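Local atomic coordinates of importin subunit beta-1 (Saccharomyces cerevisiae, PDB entry 5OWU), a protein that carries proteins into the nucleus together with importin alpha, the subunit that recognises the classical nuclear localization signal of the cargo. Residues A[274-279]-A[326-331]; A[316-321]-A[356-361]; A[368-373]-A[394-399]. One frame throughout, in Å; residues are numbered along the deposited sequence. Where two conformers were deposited one is given.

Contacts 1 and 2 both use helix 317-332. Residues 326-331 meet the turn of the preceding repeat in contact 1, while residues 316-321 lie against helix 347-362 in contact 2; Leu-329 CD1 joins the two by packing 3.9 Å from Phe-358 CD2. Contact 3 lies one repeat further on, with centres about 12 Å from contact 2 and about 16 Å from contact 1. The chemistry changes with burial. Contact 1 is partly buried and sets a thioether core beside water-linked polar groups. Contacts 2 and 3 are buried: the former combines an aromatic ring with alanine and an amide, the latter is made by branched aliphatic side chains alone.

Contact 1 of 3, residues A[274-279]-A[326-331]; sequences TMKSPN and VPNLLN
Within residues 326-331 the contact with the turn at Met-275 and Lys-276 begins at Asn-328, and different parts of its side chain serve the two partners. Its CB lies 3.8 Å from Met-275 SD. Its amide instead crosses the aliphatic part of Lys-276 at a slant, with OD1 3.2 Å from Lys-276 CD, a contact with carbon rather than with the charge. Bends at chi3 (-64°) and chi4 (-58°) carry the ammonium group to a water that accepts from Lys-276 NZ at 3.1 Å and from Asn-328 ND2 at 3.3 Å. Asn-328 O takes a hydrogen bond of 2.8 Å from a second water, which also donates to Met-275 O at 2.9 Å.

At Leu-329 the contact becomes apolar: CD2 is 3.8 Å from Met-275 SD, the two side chains passing at an oblique angle. The methionine reaches inward with CG anti to its backbone N (chi1 -163°), and its flank is covered by Trp-290 of helix 280-306. Asn-331 ND2 then donates to the second water at 3.3 Å.

The type I turn from Thr-274 to Ser-277 thus joins HEAT 7 to the first helix of HEAT 8. Sulfur and aliphatic carbon make up the inner part, which holds by apolar packing, whereas the polar atoms of the two segments are bonded to one another through two waters and not directly.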
ATOM      1  N   THR A 274      27.670  -9.359 -12.378  1.00 46.98           N
ATOM      2  CA  THR A 274      27.790  -8.167 -11.544  1.00 56.75           C
ATOM      3  C   THR A 274      27.232  -8.354 -10.135  1.00 54.95           C
ATOM      4  O   THR A 274      27.515  -7.521  -9.266  1.00 43.33           O
ATOM      5  CB  THR A 274      27.109  -6.978 -12.223  1.00 55.23           C
ATOM      6  OG1 THR A 274      25.846  -7.382 -12.762  1.00 75.77           O
ATOM      7  CG2 THR A 274      27.995  -6.439 -13.340  1.00 57.34           C
ATOM      8  N   MET A 275      26.483  -9.426  -9.864  1.00 44.75           N
ATOM      9  CA  MET A 275      26.053  -9.658  -8.487  1.00 43.43           C
ATOM     10  C   MET A 275      27.228  -9.885  -7.543  1.00 49.87           C
ATOM     11  O   MET A 275      27.048  -9.819  -6.322  1.00 45.58           O
ATOM     12  CB  MET A 275      25.107 -10.855  -8.404  1.00 37.47           C
ATOM     13  CG  MET A 275      24.327 -10.898  -7.105  1.00 37.93           C
ATOM     14  SD  MET A 275      22.984 -12.084  -7.117  1.00 40.47           S
ATOM     15  CE  MET A 275      21.888 -11.364  -8.322  1.00 33.31           C
ATOM     16  N   LYS A 276      28.419 -10.162  -8.070  1.00 54.27           N
ATOM     17  CA  LYS A 276      29.604 -10.360  -7.248  1.00 54.08           C
ATOM     18  C   LYS A 276      30.459  -9.106  -7.136  1.00 38.26           C
ATOM     19  O   LYS A 276      31.540  -9.162  -6.545  1.00 43.95           O
ATOM     20  CB  LYS A 276      30.449 -11.513  -7.807  1.00 54.89           C
ATOM     21  CG  LYS A 276      29.683 -12.826  -7.921  1.00 58.75           C
ATOM     22  CD  LYS A 276      30.609 -14.037  -7.967  1.00 54.64           C
ATOM     23  CE  LYS A 276      31.493 -14.037  -9.196  1.00 64.84           C
ATOM     24  NZ  LYS A 276      30.701 -13.999 -10.454  1.00 69.14           N
ATOM     25  N   SER A 277      30.005  -7.989  -7.682  1.00 35.61           N
ATOM     26  CA  SER A 277      30.793  -6.770  -7.625  1.00 48.94           C
ATOM     27  C   SER A 277      31.104  -6.408  -6.174  1.00 49.07           C
ATOM     28  O   SER A 277      30.216  -6.470  -5.314  1.00 40.91           O
ATOM     29  CB  SER A 277      30.045  -5.618  -8.289  1.00 42.50           C
ATOM     30  OG  SER A 277      30.687  -4.380  -8.026  1.00 45.84           O
ATOM     31  N   PRO A 278      32.344  -6.013  -5.864  1.00 53.76           N
ATOM     32  CA  PRO A 278      32.634  -5.511  -4.511  1.00 48.53           C
ATOM     33  C   PRO A 278      31.955  -4.186  -4.197  1.00 39.58           C
ATOM     34  O   PRO A 278      32.011  -3.747  -3.042  1.00 44.17           O
ATOM     35  CB  PRO A 278      34.163  -5.371  -4.506  1.00 51.53           C
ATOM     36  CG  PRO A 278      34.538  -5.213  -5.934  1.00 48.95           C
ATOM     37  CD  PRO A 278      33.540  -6.006  -6.725  1.00 56.18           C
ATOM     38  N   ASN A 279      31.329  -3.540  -5.176  1.00 41.41           N
ATOM     39  CA  ASN A 279      30.586  -2.306  -4.951  1.00 49.14           C
ATOM     40  C   ASN A 279      29.153  -2.657  -4.565  1.00 49.39           C
ATOM     41  O   ASN A 279      28.439  -3.297  -5.346  1.00 44.94           O
ATOM     42  CB  ASN A 279      30.603  -1.433  -6.203  1.00 49.24           C
ATOM     43  CG  ASN A 279      29.928  -0.097  -5.990  1.00 47.16           C
ATOM     44  OD1 ASN A 279      28.721  -0.029  -5.757  1.00 51.83           O
ATOM     45  ND2 ASN A 279      30.701   0.979  -6.079  1.00 55.72           N
ATOM     46  N   VAL A 326      21.833 -18.059  -6.666  1.00 27.70           N
ATOM     47  CA  VAL A 326      21.665 -18.080  -5.207  1.00 25.19           C
ATOM     48  C   VAL A 326      22.995 -18.025  -4.470  1.00 33.71           C
ATOM     49  O   VAL A 326      23.077 -17.341  -3.433  1.00 31.37           O
ATOM     50  CB  VAL A 326      20.791 -19.271  -4.798  1.00 26.35           C
ATOM     51  CG1 VAL A 326      20.776 -19.461  -3.275  1.00 29.41           C
ATOM     52  CG2 VAL A 326      19.382 -19.046  -5.301  1.00 31.41           C
ATOM     53  N   PRO A 327      24.057 -18.707  -4.906  1.00 40.03           N
ATOM     54  CA  PRO A 327      25.337 -18.569  -4.187  1.00 34.18           C
ATOM     55  C   PRO A 327      25.831 -17.132  -4.099  1.00 28.53           C
ATOM     56  O   PRO A 327      26.391 -16.725  -3.068  1.00 39.55           O
ATOM     57  CB  PRO A 327      26.286 -19.458  -5.002  1.00 43.76           C
ATOM     58  CG  PRO A 327      25.387 -20.487  -5.621  1.00 43.12           C
ATOM     59  CD  PRO A 327      24.102 -19.776  -5.922  1.00 35.12           C
ATOM     60  N   ASN A 328      25.614 -16.337  -5.146  1.00 33.88           N
ATOM     61  CA  ASN A 328      26.029 -14.937  -5.105  1.00 47.10           C
ATOM     62  C   ASN A 328      25.191 -14.122  -4.115  1.00 34.24           C
ATOM     63  O   ASN A 328      25.735 -13.282  -3.379  1.00 33.58           O
ATOM     64  CB  ASN A 328      25.958 -14.350  -6.513  1.00 44.76           C
ATOM     65  CG  ASN A 328      26.929 -15.025  -7.473  1.00 46.91           C
ATOM     66  OD1 ASN A 328      27.931 -15.612  -7.052  1.00 51.06           O
ATOM     67  ND2 ASN A 328      26.637 -14.948  -8.764  1.00 48.53           N
ATOM     68  N   LEU A 329      23.872 -14.349  -4.075  1.00 34.05           N
ATOM     69  CA  LEU A 329      23.032 -13.703  -3.061  1.00 39.69           C
ATOM     70  C   LEU A 329      23.535 -14.024  -1.659  1.00 32.44           C
ATOM     71  O   LEU A 329      23.779 -13.124  -0.827  1.00 42.66           O
ATOM     72  CB  LEU A 329      21.580 -14.168  -3.200  1.00 41.02           C
ATOM     73  CG  LEU A 329      20.691 -13.665  -4.328  1.00 44.98           C
ATOM     74  CD1 LEU A 329      19.348 -14.391  -4.265  1.00 37.11           C
ATOM     75  CD2 LEU A 329      20.489 -12.164  -4.227  1.00 39.67           C
ATOM     76  N   LEU A 330      23.683 -15.321  -1.380  1.00 27.87           N
ATOM     77  CA  LEU A 330      24.174 -15.756  -0.080  1.00 29.61           C
ATOM     78  C   LEU A 330      25.458 -15.020   0.274  1.00 26.78           C
ATOM     79  O   LEU A 330      25.607 -14.507   1.390  1.00 33.56           O
ATOM     80  CB  LEU A 330      24.380 -17.273  -0.088  1.00 32.75           C
ATOM     81  CG  LEU A 330      23.069 -18.055  -0.198  1.00 37.24           C
ATOM     82  CD1 LEU A 330      23.315 -19.523  -0.539  1.00 37.57           C
ATOM     83  CD2 LEU A 330      22.272 -17.942   1.097  1.00 36.52           C
ATOM     84  N   ASN A 331      26.383 -14.925  -0.683  1.00 39.87           N
ATOM     85  CA  ASN A 331      27.616 -14.187  -0.428  1.00 40.53           C
ATOM     86  C   ASN A 331      27.333 -12.729  -0.077  1.00 46.36           C
ATOM     87  O   ASN A 331      28.060 -12.132   0.724  1.00 44.17           O
ATOM     88  CB  ASN A 331      28.545 -14.265  -1.639  1.00 53.72           C
ATOM     89  CG  ASN A 331      29.810 -13.448  -1.450  1.00 66.62           C
ATOM     90  OD1 ASN A 331      30.672 -13.799  -0.642  1.00 68.73           O
ATOM     91  ND2 ASN A 331      29.926 -12.347  -2.190  1.00 69.55           N
TER
HETATM   92  O   HOH W   1      27.875 -12.072  -4.708  1.00 40.28           O
HETATM   93  O   HOH W   2      28.845 -16.449 -10.658  1.00 53.11           O

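Contact 2 of 3, residues A[316-321]-A[356-361]; sequences NFALSS and QLFAQN
Ala-318 points its CB at one corner of the Phe-358 ring and at the amide of Asn-361, so that a single methyl group meets two side chains one helical turn apart. Phe-358 CE1 is the corner concerned, 3.5 Å from Ala-318 CB, with the ring atoms on either side of it, CD1 and CZ, further off. The carbonyl of Ala-318 approaches the same corner from the ring's edge: its O lies close to the ring plane, 3.5 Å from Phe-358 CE1. A chi1 of -98°, well off the usual staggered value, swings the ring toward helix 317-332, where its other neighbours include Ile-322 and Val-325.

These are the two antiparallel helices of HEAT 8, 317-332 and 347-362, packed into the helical hairpin that the repeat family stacks into a solenoid. Their closest CA atoms, within these segments those of Ala-318 and Phe-358, are 6.9 Å apart, a separation that the short alanine side chain accommodates.

In Asn-361 a chi1 of -176° sets CG beside the carbonyl carbon, opposite the backbone N, and this turn of the side chain brings ND2 to 3.5 Å from Ala-318 CB. The polar partner of ND2 is Glu-297 OE1 on helix 280-306, while OE2 of that glutamate accepts from Phe-317 N in the first turn of helix 317-332. In that turn, Asn-316 O is gripped from opposite faces of its plane by Ser-320 N and by Ser-320 OG, the latter at 3.0 Å. Ser-321 OG makes a similar bond to Phe-317 O at 2.7 Å.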
ATOM      1  N   ASN A 316      10.034 -19.325 -16.030  1.00 31.97           N
ATOM      2  CA  ASN A 316      10.783 -19.983 -14.964  1.00 38.72           C
ATOM      3  C   ASN A 316      12.248 -19.555 -14.969  1.00 37.51           C
ATOM      4  O   ASN A 316      13.155 -20.378 -14.828  1.00 34.41           O
ATOM      5  CB  ASN A 316      10.661 -21.507 -15.073  1.00 46.80           C
ATOM      6  CG  ASN A 316       9.237 -21.994 -14.868  1.00 49.49           C
ATOM      7  OD1 ASN A 316       8.583 -21.629 -13.893  1.00 48.13           O
ATOM      8  ND2 ASN A 316       8.746 -22.805 -15.795  1.00 47.12           N
ATOM      9  N   PHE A 317      12.479 -18.252 -15.140  1.00 35.38           N
ATOM     10  CA  PHE A 317      13.838 -17.713 -15.104  1.00 34.31           C
ATOM     11  C   PHE A 317      14.524 -18.019 -13.777  1.00 36.25           C
ATOM     12  O   PHE A 317      15.681 -18.457 -13.745  1.00 35.25           O
ATOM     13  CB  PHE A 317      13.807 -16.196 -15.325  1.00 32.46           C
ATOM     14  CG  PHE A 317      13.371 -15.779 -16.707  1.00 32.15           C
ATOM     15  CD1 PHE A 317      13.901 -16.390 -17.835  1.00 29.62           C
ATOM     16  CD2 PHE A 317      12.444 -14.759 -16.875  1.00 33.44           C
ATOM     17  CE1 PHE A 317      13.505 -15.998 -19.102  1.00 34.94           C
ATOM     18  CE2 PHE A 317      12.041 -14.365 -18.141  1.00 38.83           C
ATOM     19  CZ  PHE A 317      12.577 -14.986 -19.257  1.00 42.13           C
ATOM     20  N   ALA A 318      13.838 -17.746 -12.666  1.00 28.85           N
ATOM     21  CA  ALA A 318      14.441 -17.924 -11.352  1.00 29.74           C
ATOM     22  C   ALA A 318      14.753 -19.392 -11.094  1.00 29.40           C
ATOM     23  O   ALA A 318      15.874 -19.742 -10.708  1.00 32.49           O
ATOM     24  CB  ALA A 318      13.513 -17.371 -10.270  1.00 32.92           C
ATOM     25  N   LEU A 319      13.771 -20.266 -11.324  1.00 30.36           N
ATOM     26  CA  LEU A 319      13.965 -21.692 -11.076  1.00 30.69           C
ATOM     27  C   LEU A 319      15.207 -22.210 -11.793  1.00 38.34           C
ATOM     28  O   LEU A 319      16.076 -22.836 -11.180  1.00 37.93           O
ATOM     29  CB  LEU A 319      12.722 -22.464 -11.519  1.00 35.61           C
ATOM     30  CG  LEU A 319      12.705 -23.960 -11.207  1.00 45.61           C
ATOM     31  CD1 LEU A 319      12.663 -24.182  -9.716  1.00 40.18           C
ATOM     32  CD2 LEU A 319      11.524 -24.645 -11.872  1.00 46.98           C
ATOM     33  N   SER A 320      15.317 -21.926 -13.093  1.00 43.19           N
ATOM     34  CA  SER A 320      16.432 -22.433 -13.887  1.00 47.72           C
ATOM     35  C   SER A 320      17.770 -21.878 -13.419  1.00 43.36           C
ATOM     36  O   SER A 320      18.801 -22.532 -13.594  1.00 47.84           O
ATOM     37  CB  SER A 320      16.229 -22.072 -15.357  1.00 52.61           C
ATOM     38  OG  SER A 320      14.978 -22.534 -15.842  1.00 42.07           O
ATOM     39  N   SER A 321      17.782 -20.674 -12.852  1.00 32.97           N
ATOM     40  CA  SER A 321      19.020 -19.967 -12.543  1.00 37.09           C
ATOM     41  C   SER A 321      19.481 -20.139 -11.099  1.00 38.26           C
ATOM     42  O   SER A 321      20.534 -19.601 -10.738  1.00 33.03           O
ATOM     43  CB  SER A 321      18.843 -18.475 -12.828  1.00 48.00           C
ATOM     44  OG  SER A 321      18.313 -18.262 -14.122  1.00 35.83           O
ATOM     45  N   GLN A 356      14.284 -14.631  -0.060  1.00 27.74           N
ATOM     46  CA  GLN A 356      12.943 -15.065   0.327  1.00 26.22           C
ATOM     47  C   GLN A 356      12.021 -15.159  -0.883  1.00 27.38           C
ATOM     48  O   GLN A 356      11.183 -16.071  -0.963  1.00 26.08           O
ATOM     49  CB  GLN A 356      12.372 -14.122   1.382  1.00 33.24           C
ATOM     50  CG  GLN A 356      13.222 -14.094   2.639  1.00 34.87           C
ATOM     51  CD  GLN A 356      12.711 -13.114   3.676  1.00 49.49           C
ATOM     52  OE1 GLN A 356      11.517 -12.815   3.731  1.00 45.92           O
ATOM     53  NE2 GLN A 356      13.620 -12.606   4.509  1.00 46.80           N
ATOM     54  N   LEU A 357      12.152 -14.231  -1.837  1.00 29.20           N
ATOM     55  CA  LEU A 357      11.370 -14.341  -3.067  1.00 28.04           C
ATOM     56  C   LEU A 357      11.719 -15.611  -3.842  1.00 29.27           C
ATOM     57  O   LEU A 357      10.832 -16.294  -4.376  1.00 27.37           O
ATOM     58  CB  LEU A 357      11.594 -13.106  -3.942  1.00 32.50           C
ATOM     59  CG  LEU A 357      11.012 -11.796  -3.402  1.00 34.61           C
ATOM     60  CD1 LEU A 357      11.472 -10.613  -4.241  1.00 37.88           C
ATOM     61  CD2 LEU A 357       9.495 -11.856  -3.368  1.00 32.69           C
ATOM     62  N   PHE A 358      13.007 -15.930  -3.942  1.00 25.39           N
ATOM     63  CA  PHE A 358      13.405 -17.172  -4.598  1.00 34.43           C
ATOM     64  C   PHE A 358      12.754 -18.370  -3.925  1.00 29.63           C
ATOM     65  O   PHE A 358      12.245 -19.270  -4.597  1.00 33.12           O
ATOM     66  CB  PHE A 358      14.927 -17.315  -4.587  1.00 28.51           C
ATOM     67  CG  PHE A 358      15.583 -16.885  -5.868  1.00 30.85           C
ATOM     68  CD1 PHE A 358      15.724 -17.783  -6.922  1.00 37.45           C
ATOM     69  CD2 PHE A 358      16.052 -15.590  -6.024  1.00 30.28           C
ATOM     70  CE1 PHE A 358      16.322 -17.399  -8.108  1.00 34.24           C
ATOM     71  CE2 PHE A 358      16.655 -15.194  -7.209  1.00 38.93           C
ATOM     72  CZ  PHE A 358      16.791 -16.101  -8.253  1.00 46.96           C
ATOM     73  N   ALA A 359      12.761 -18.399  -2.589  1.00 28.42           N
ATOM     74  CA  ALA A 359      12.209 -19.552  -1.883  1.00 24.24           C
ATOM     75  C   ALA A 359      10.705 -19.667  -2.096  1.00 28.16           C
ATOM     76  O   ALA A 359      10.186 -20.776  -2.273  1.00 28.07           O
ATOM     77  CB  ALA A 359      12.529 -19.464  -0.393  1.00 32.35           C
ATOM     78  N   GLN A 360       9.987 -18.542  -2.066  1.00 25.61           N
ATOM     79  CA  GLN A 360       8.546 -18.579  -2.312  1.00 29.05           C
ATOM     80  C   GLN A 360       8.245 -19.013  -3.741  1.00 38.29           C
ATOM     81  O   GLN A 360       7.291 -19.758  -3.987  1.00 37.64           O
ATOM     82  CB  GLN A 360       7.932 -17.202  -2.031  1.00 33.62           C
ATOM     83  CG  GLN A 360       7.963 -16.811  -0.566  1.00 32.79           C
ATOM     84  CD  GLN A 360       7.620 -15.352  -0.337  1.00 35.38           C
ATOM     85  OE1 GLN A 360       8.054 -14.473  -1.082  1.00 31.66           O
ATOM     86  NE2 GLN A 360       6.840 -15.086   0.704  1.00 39.31           N
ATOM     87  N   ASN A 361       9.056 -18.562  -4.693  1.00 29.43           N
ATOM     88  CA  ASN A 361       8.794 -18.830  -6.101  1.00 32.64           C
ATOM     89  C   ASN A 361       9.193 -20.246  -6.496  1.00 34.99           C
ATOM     90  O   ASN A 361       8.558 -20.842  -7.372  1.00 36.76           O
ATOM     91  CB  ASN A 361       9.548 -17.806  -6.949  1.00 35.69           C
ATOM     92  CG  ASN A 361       9.268 -17.936  -8.432  1.00 41.07           C
ATOM     93  OD1 ASN A 361       8.258 -18.499  -8.846  1.00 40.00           O
ATOM     94  ND2 ASN A 361      10.167 -17.393  -9.241  1.00 40.04           N
TER

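Contact 3 of 3, residues A[368-373]-A[394-399]; sequences EPVLEF and GSIMDG
A buried, wholly apolar contact joins Val-370 to Ile-396 at the end of HEAT 9, between helix 367-377 and the residues just after helix 383-395. The CA atoms of Val-370 and Ile-396 are 7.8 Å apart, and the side chains bridge that gap by reaching toward each other, tip to tip.

The isoleucine meets the valine with both of its branches. Its CG2 sits between the two valine methyls, 3.7 Å from Val-370 CG1 and 3.7 Å from Val-370 CG2. The longer branch ends nearer still, Ile-396 CD1 lying 3.6 Å from Val-370 CG1. This fork depends on chi1 of 61°, which places Ile-396 CG1 in the crowded position between the backbone N and the carbonyl carbon while CG2 stays anti to that carbon. Leu-371 adds a looser touch at the margin, with CD2 4.3 Å from Ile-396 CD1.

Around this cluster, Val-370 also packs on Val-326 of helix 317-332 and Leu-355 of helix 347-362, tying HEAT 9 to HEAT 8, while Leu-371 turns to Tyr-408 of helix 402-418. Where the helix ends, Gly-394 O accepts from Arg-437 NE of helix 425-442, a polar tie separate from the aliphatic contact.

With only aliphatic carbons meeting, the contact should draw its stability from close fit and the exclusion of water rather than from directional bonds.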
ATOM      1  N   GLU A 368      19.164 -26.830  -1.494  1.00 29.36           N
ATOM      2  CA  GLU A 368      20.535 -27.345  -1.520  0.58 28.40           C
ATOM      3  C   GLU A 368      21.578 -26.246  -1.363  1.00 24.12           C
ATOM      4  O   GLU A 368      22.425 -26.338  -0.458  1.00 30.41           O
ATOM      5  CB  GLU A 368      20.741 -28.162  -2.800  0.58 38.53           C
ATOM      6  CG  GLU A 368      22.073 -28.914  -2.869  0.58 42.41           C
ATOM      7  CD  GLU A 368      23.251 -28.020  -3.237  0.58 49.49           C
ATOM      8  OE1 GLU A 368      24.339 -28.190  -2.645  0.58 61.33           O
ATOM      9  OE2 GLU A 368      23.088 -27.144  -4.113  0.58 51.63           O
ATOM     10  N   PRO A 369      21.589 -25.191  -2.193  1.00 28.84           N
ATOM     11  CA  PRO A 369      22.623 -24.154  -2.004  1.00 38.32           C
ATOM     12  C   PRO A 369      22.512 -23.418  -0.674  1.00 33.50           C
ATOM     13  O   PRO A 369      23.537 -23.089  -0.050  1.00 32.43           O
ATOM     14  CB  PRO A 369      22.402 -23.219  -3.204  1.00 38.79           C
ATOM     15  CG  PRO A 369      20.992 -23.470  -3.646  1.00 36.31           C
ATOM     16  CD  PRO A 369      20.732 -24.916  -3.358  1.00 29.12           C
ATOM     17  N   VAL A 370      21.292 -23.170  -0.200  1.00 29.48           N
ATOM     18  CA  VAL A 370      21.130 -22.465   1.071  1.00 28.98           C
ATOM     19  C   VAL A 370      21.610 -23.332   2.224  1.00 28.59           C
ATOM     20  O   VAL A 370      22.387 -22.884   3.070  1.00 27.89           O
ATOM     21  CB  VAL A 370      19.672 -22.027   1.270  1.00 23.27           C
ATOM     22  CG1 VAL A 370      19.479 -21.455   2.671  1.00 28.10           C
ATOM     23  CG2 VAL A 370      19.294 -20.999   0.212  1.00 34.82           C
ATOM     24  N   LEU A 371      21.152 -24.583   2.283  1.00 28.21           N
ATOM     25  CA  LEU A 371      21.573 -25.461   3.368  1.00 33.59           C
ATOM     26  C   LEU A 371      23.083 -25.649   3.366  1.00 30.82           C
ATOM     27  O   LEU A 371      23.709 -25.734   4.432  1.00 25.66           O
ATOM     28  CB  LEU A 371      20.856 -26.807   3.261  1.00 25.83           C
ATOM     29  CG  LEU A 371      19.354 -26.743   3.540  1.00 28.24           C
ATOM     30  CD1 LEU A 371      18.692 -28.070   3.202  1.00 31.67           C
ATOM     31  CD2 LEU A 371      19.087 -26.348   5.004  1.00 28.89           C
ATOM     32  N   GLU A 372      23.694 -25.699   2.180  1.00 36.18           N
ATOM     33  CA  GLU A 372      25.150 -25.769   2.123  1.00 37.02           C
ATOM     34  C   GLU A 372      25.778 -24.535   2.765  1.00 31.09           C
ATOM     35  O   GLU A 372      26.688 -24.646   3.601  1.00 35.09           O
ATOM     36  CB  GLU A 372      25.614 -25.924   0.672  1.00 40.95           C
ATOM     37  CG  GLU A 372      27.071 -26.353   0.545  1.00 55.68           C
ATOM     38  CD  GLU A 372      27.582 -26.317  -0.884  1.00 63.84           C
ATOM     39  OE1 GLU A 372      26.757 -26.408  -1.822  1.00 66.05           O
ATOM     40  OE2 GLU A 372      28.812 -26.189  -1.064  1.00 64.22           O
ATOM     41  N   PHE A 373      25.296 -23.345   2.392  1.00 31.37           N
ATOM     42  CA  PHE A 373      25.801 -22.109   2.993  1.00 31.30           C
ATOM     43  C   PHE A 373      25.619 -22.104   4.516  1.00 29.21           C
ATOM     44  O   PHE A 373      26.542 -21.760   5.272  1.00 31.58           O
ATOM     45  CB  PHE A 373      25.087 -20.922   2.350  1.00 29.07           C
ATOM     46  CG  PHE A 373      25.541 -19.593   2.849  1.00 33.99           C
ATOM     47  CD1 PHE A 373      26.639 -18.968   2.281  1.00 32.57           C
ATOM     48  CD2 PHE A 373      24.863 -18.954   3.877  1.00 38.61           C
ATOM     49  CE1 PHE A 373      27.058 -17.736   2.732  1.00 33.24           C
ATOM     50  CE2 PHE A 373      25.282 -17.719   4.334  1.00 34.60           C
ATOM     51  CZ  PHE A 373      26.385 -17.112   3.760  1.00 33.23           C
ATOM     52  N   GLY A 394      16.388 -18.713   7.995  1.00 24.92           N
ATOM     53  CA  GLY A 394      15.079 -18.120   8.186  1.00 29.97           C
ATOM     54  C   GLY A 394      14.444 -17.707   6.876  1.00 25.88           C
ATOM     55  O   GLY A 394      13.224 -17.798   6.716  1.00 22.69           O
ATOM     56  N   SER A 395      15.262 -17.278   5.914  1.00 25.89           N
ATOM     57  CA  SER A 395      14.751 -16.832   4.623  1.00 28.47           C
ATOM     58  C   SER A 395      14.233 -17.964   3.744  1.00 31.30           C
ATOM     59  O   SER A 395      13.571 -17.668   2.742  1.00 32.51           O
ATOM     60  CB  SER A 395      15.832 -16.067   3.859  1.00 27.71           C
ATOM     61  OG  SER A 395      16.064 -14.798   4.438  1.00 27.17           O
ATOM     62  N   ILE A 396      14.513 -19.233   4.056  1.00 27.82           N
ATOM     63  CA  ILE A 396      13.928 -20.319   3.256  1.00 24.30           C
ATOM     64  C   ILE A 396      12.790 -21.042   3.987  1.00 27.30           C
ATOM     65  O   ILE A 396      12.387 -22.126   3.569  1.00 28.39           O
ATOM     66  CB  ILE A 396      14.996 -21.320   2.773  1.00 27.37           C
ATOM     67  CG1 ILE A 396      15.717 -21.991   3.945  1.00 25.75           C
ATOM     68  CG2 ILE A 396      15.988 -20.622   1.847  1.00 34.21           C
ATOM     69  CD1 ILE A 396      16.491 -23.244   3.550  1.00 29.48           C
ATOM     70  N   MET A 397      12.212 -20.454   5.036  1.00 26.44           N
ATOM     71  CA  MET A 397      11.162 -21.154   5.767  1.00 26.69           C
ATOM     72  C   MET A 397       9.792 -21.029   5.113  1.00 29.86           C
ATOM     73  O   MET A 397       8.840 -21.678   5.557  1.00 25.44           O
ATOM     74  CB  MET A 397      11.104 -20.653   7.212  1.00 29.12           C
ATOM     75  CG  MET A 397      12.267 -21.174   8.051  1.00 23.58           C
ATOM     76  SD  MET A 397      12.220 -22.973   8.230  1.00 29.08           S
ATOM     77  CE  MET A 397      13.473 -23.466   7.056  1.00 26.82           C
ATOM     78  N   ASP A 398       9.672 -20.240   4.062  1.00 25.78           N
ATOM     79  CA  ASP A 398       8.421 -20.077   3.340  1.00 34.90           C
ATOM     80  C   ASP A 398       8.721 -20.409   1.886  1.00 30.12           C
ATOM     81  O   ASP A 398       9.515 -19.717   1.241  1.00 28.64           O
ATOM     82  CB  ASP A 398       7.881 -18.656   3.522  1.00 30.97           C
ATOM     83  CG  ASP A 398       6.584 -18.415   2.786  1.00 34.13           C
ATOM     84  OD1 ASP A 398       5.940 -19.389   2.349  1.00 35.86           O
ATOM     85  OD2 ASP A 398       6.211 -17.234   2.652  1.00 33.97           O
ATOM     86  N   GLY A 399       8.127 -21.494   1.392  1.00 26.33           N
ATOM     87  CA  GLY A 399       8.332 -21.935   0.032  1.00 36.41           C
ATOM     88  C   GLY A 399       8.427 -23.444  -0.099  1.00 34.56           C
ATOM     89  O   GLY A 399       7.591 -24.084  -0.744  1.00 34.47           O
TER